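Local coordinates for secretin XcpQ (Pseudomonas aeruginosa, PDB 4E9J), which forms the outer membrane channel of the type II secretion system, through which proteins such as the elastase LasB are exported, at residues P50-Q55 and A91-N96. Residues are numbered along the deposited sequence; the frame is centred on the assembly and turned at random.
Sequences PRVKGQ and ARIVPN
Val-52 packs against Ile-93 through one methyl. Its CG2 sits 3.5 Å from the backbone O of Ile-93 and also reaches the CG2 methyl of Ile-93, at 4.2 Å. CG1 stands anti to the backbone N (chi1 -180°), which puts CG2 on the N side of the residue and against the strand. No hydrogen bond joins the two segments. The backbone of Ile-93 is hydrogen-bonded to Val-47 and Asp-49 instead. Val-52 and Pro-95 each lose about 60 Å² of surface here, and their CA atoms make the closest CA approach, 6.5 Å.

Pro-95 is met by Arg-51. The CG corner of the proline ring lies 3.9 Å from Arg-51 CB and 4.0 Å from Arg-51 NE. The two side chains cross at about a right angle. CG of Pro-95 rests over one face of the guanidinium, offset toward its rim.

Both segments belong to the N0 region of the periplasmic part of the secretin. Strand 91-95 is the middle strand of a small mixed sheet, parallel to 46-48 and antiparallel to 82-86. Segment 50-55 follows strand 46-48 and passes the C-terminal half of 91-95, and its last residue opens strand 55-61. Helix 66-79 packs on Ile-93 through Phe-73 and Met-77.

Arg-92 brings NH2 to 4.1 Å from CD of Pro-50. Its guanidinium and that of Arg-51 carry like charges and are not in contact, with Arg-92 NH1 5.3 Å from Arg-51 NH2. Asp-49 forms salt bridges with both, OD1 to Arg-51 NE and OD2 to Arg-92 NH1, which probably offsets the repulsion. Arg-51 NH1 also donates a hydrogen bond to the backbone O of Ala-86 in the second subunit.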
ATOM      1  N   PRO A  50      -1.767 -29.957   1.497  1.00 38.68           N
ATOM      2  CA  PRO A  50      -2.462 -30.621   0.372  1.00 38.68           C
ATOM      3  C   PRO A  50      -3.327 -29.730  -0.523  1.00 42.74           C
ATOM      4  O   PRO A  50      -3.476 -30.022  -1.701  1.00 41.20           O
ATOM      5  CB  PRO A  50      -3.300 -31.709   1.041  1.00 40.86           C
ATOM      6  CG  PRO A  50      -2.661 -31.938   2.368  1.00 45.68           C
ATOM      7  CD  PRO A  50      -1.921 -30.708   2.758  1.00 40.85           C
ATOM      8  N   ARG A  51      -3.895 -28.644   0.032  1.00 41.44           N
ATOM      9  CA  ARG A  51      -4.763 -27.718  -0.706  1.00 41.78           C
ATOM     10  C   ARG A  51      -4.012 -26.738  -1.623  1.00 46.19           C
ATOM     11  O   ARG A  51      -4.678 -26.059  -2.411  1.00 46.87           O
ATOM     12  CB  ARG A  51      -5.632 -26.889   0.260  1.00 43.90           C
ATOM     13  CG  ARG A  51      -6.644 -27.666   1.076  1.00 54.59           C
ATOM     14  CD  ARG A  51      -7.182 -26.796   2.191  1.00 53.40           C
ATOM     15  NE  ARG A  51      -6.209 -26.642   3.274  1.00 52.36           N
ATOM     16  CZ  ARG A  51      -6.408 -25.933   4.387  1.00 61.51           C
ATOM     17  NH1 ARG A  51      -7.552 -25.285   4.579  1.00 51.15           N
ATOM     18  NH2 ARG A  51      -5.465 -25.869   5.316  1.00 39.88           N
ATOM     19  N   VAL A  52      -2.651 -26.640  -1.537  1.00 41.35           N
ATOM     20  CA  VAL A  52      -1.879 -25.714  -2.382  1.00 41.68           C
ATOM     21  C   VAL A  52      -1.877 -26.259  -3.815  1.00 46.21           C
ATOM     22  O   VAL A  52      -1.368 -27.340  -4.061  1.00 45.56           O
ATOM     23  CB  VAL A  52      -0.435 -25.469  -1.871  1.00 45.73           C
ATOM     24  CG1 VAL A  52       0.319 -24.493  -2.784  1.00 45.81           C
ATOM     25  CG2 VAL A  52      -0.434 -24.948  -0.445  1.00 45.44           C
ATOM     26  N   LYS A  53      -2.452 -25.507  -4.745  1.00 42.83           N
ATOM     27  CA  LYS A  53      -2.597 -25.918  -6.138  1.00 42.73           C
ATOM     28  C   LYS A  53      -2.567 -24.696  -7.037  1.00 46.02           C
ATOM     29  O   LYS A  53      -2.651 -23.582  -6.543  1.00 47.58           O
ATOM     30  CB  LYS A  53      -3.925 -26.684  -6.329  1.00 45.52           C
ATOM     31  N   GLY A  54      -2.405 -24.914  -8.341  1.00 42.17           N
ATOM     32  CA  GLY A  54      -2.375 -23.836  -9.319  1.00 41.61           C
ATOM     33  C   GLY A  54      -1.250 -23.935 -10.325  1.00 44.79           C
ATOM     34  O   GLY A  54      -0.260 -24.635 -10.107  1.00 44.32           O
ATOM     35  N   GLN A  55      -1.414 -23.193 -11.425  1.00 41.99           N
ATOM     36  CA  GLN A  55      -0.460 -23.074 -12.522  1.00 41.99           C
ATOM     37  C   GLN A  55       0.184 -21.686 -12.436  1.00 43.61           C
ATOM     38  O   GLN A  55      -0.517 -20.706 -12.205  1.00 44.22           O
ATOM     39  CB  GLN A  55      -1.167 -23.191 -13.881  1.00 43.15           C
ATOM     40  CG  GLN A  55      -1.684 -24.558 -14.295  1.00 64.65           C
ATOM     41  CD  GLN A  55      -0.635 -25.635 -14.258  1.00 84.23           C
ATOM     42  OE1 GLN A  55       0.190 -25.755 -15.164  1.00 83.19           O
ATOM     43  NE2 GLN A  55      -0.650 -26.445 -13.220  1.00 71.54           N
ATOM     44  N   ALA A  91       8.837 -25.418   7.896  1.00 40.85           N
ATOM     45  CA  ALA A  91       8.188 -24.363   7.114  1.00 38.58           C
ATOM     46  C   ALA A  91       7.062 -24.971   6.272  1.00 41.11           C
ATOM     47  O   ALA A  91       7.274 -25.941   5.547  1.00 39.76           O
ATOM     48  CB  ALA A  91       9.195 -23.683   6.212  1.00 39.10           C
ATOM     49  N   ARG A  92       5.869 -24.395   6.368  1.00 36.72           N
ATOM     50  CA  ARG A  92       4.703 -24.878   5.652  1.00 35.27           C
ATOM     51  C   ARG A  92       4.087 -23.770   4.831  1.00 36.50           C
ATOM     52  O   ARG A  92       3.879 -22.663   5.322  1.00 34.66           O
ATOM     53  CB  ARG A  92       3.680 -25.451   6.632  1.00 37.06           C
ATOM     54  CG  ARG A  92       2.663 -26.387   5.993  1.00 40.04           C
ATOM     55  CD  ARG A  92       1.706 -26.961   7.032  1.00 47.14           C
ATOM     56  NE  ARG A  92       1.442 -28.388   6.791  1.00 67.18           N
ATOM     57  CZ  ARG A  92       0.289 -28.925   6.391  1.00 87.93           C
ATOM     58  NH1 ARG A  92      -0.780 -28.159   6.191  1.00 80.09           N
ATOM     59  NH2 ARG A  92       0.189 -30.234   6.206  1.00 79.12           N
ATOM     60  N   ILE A  93       3.784 -24.088   3.584  1.00 32.46           N
ATOM     61  CA  ILE A  93       3.121 -23.213   2.618  1.00 32.11           C
ATOM     62  C   ILE A  93       1.647 -23.597   2.749  1.00 36.24           C
ATOM     63  O   ILE A  93       1.303 -24.783   2.633  1.00 34.29           O
ATOM     64  CB  ILE A  93       3.694 -23.394   1.191  1.00 34.56           C
ATOM     65  CG1 ILE A  93       5.240 -23.070   1.188  1.00 35.10           C
ATOM     66  CG2 ILE A  93       2.949 -22.531   0.164  1.00 33.86           C
ATOM     67  CD1 ILE A  93       5.910 -23.330  -0.121  1.00 40.04           C
ATOM     68  N   VAL A  94       0.784 -22.598   3.039  1.00 33.90           N
ATOM     69  CA  VAL A  94      -0.636 -22.807   3.330  1.00 33.70           C
ATOM     70  C   VAL A  94      -1.551 -21.793   2.628  1.00 39.44           C
ATOM     71  O   VAL A  94      -1.152 -20.645   2.458  1.00 36.35           O
ATOM     72  CB  VAL A  94      -0.883 -22.736   4.858  1.00 37.01           C
ATOM     73  CG1 VAL A  94      -0.407 -23.991   5.554  1.00 35.80           C
ATOM     74  CG2 VAL A  94      -0.234 -21.499   5.486  1.00 37.07           C
ATOM     75  N   PRO A  95      -2.823 -22.140   2.314  1.00 39.60           N
ATOM     76  CA  PRO A  95      -3.726 -21.119   1.751  1.00 39.38           C
ATOM     77  C   PRO A  95      -4.018 -20.022   2.772  1.00 43.07           C
ATOM     78  O   PRO A  95      -4.129 -20.293   3.973  1.00 39.34           O
ATOM     79  CB  PRO A  95      -4.974 -21.908   1.330  1.00 41.52           C
ATOM     80  CG  PRO A  95      -4.647 -23.339   1.535  1.00 46.70           C
ATOM     81  CD  PRO A  95      -3.520 -23.427   2.497  1.00 42.09           C
ATOM     82  N   ASN A  96      -4.008 -18.774   2.296  1.00 43.23           N
ATOM     83  CA  ASN A  96      -4.262 -17.608   3.121  1.00 45.81           C
ATOM     84  C   ASN A  96      -5.770 -17.348   3.115  1.00 53.83           C
ATOM     85  O   ASN A  96      -6.465 -17.765   2.189  1.00 54.47           O
ATOM     86  CB  ASN A  96      -3.504 -16.383   2.580  1.00 50.03           C
ATOM     87  CG  ASN A  96      -3.202 -15.353   3.646  1.00 83.96           C
ATOM     88  OD1 ASN A  96      -3.991 -15.135   4.574  1.00 77.51           O
ATOM     89  ND2 ASN A  96      -2.066 -14.670   3.529  1.00 80.07           N
TER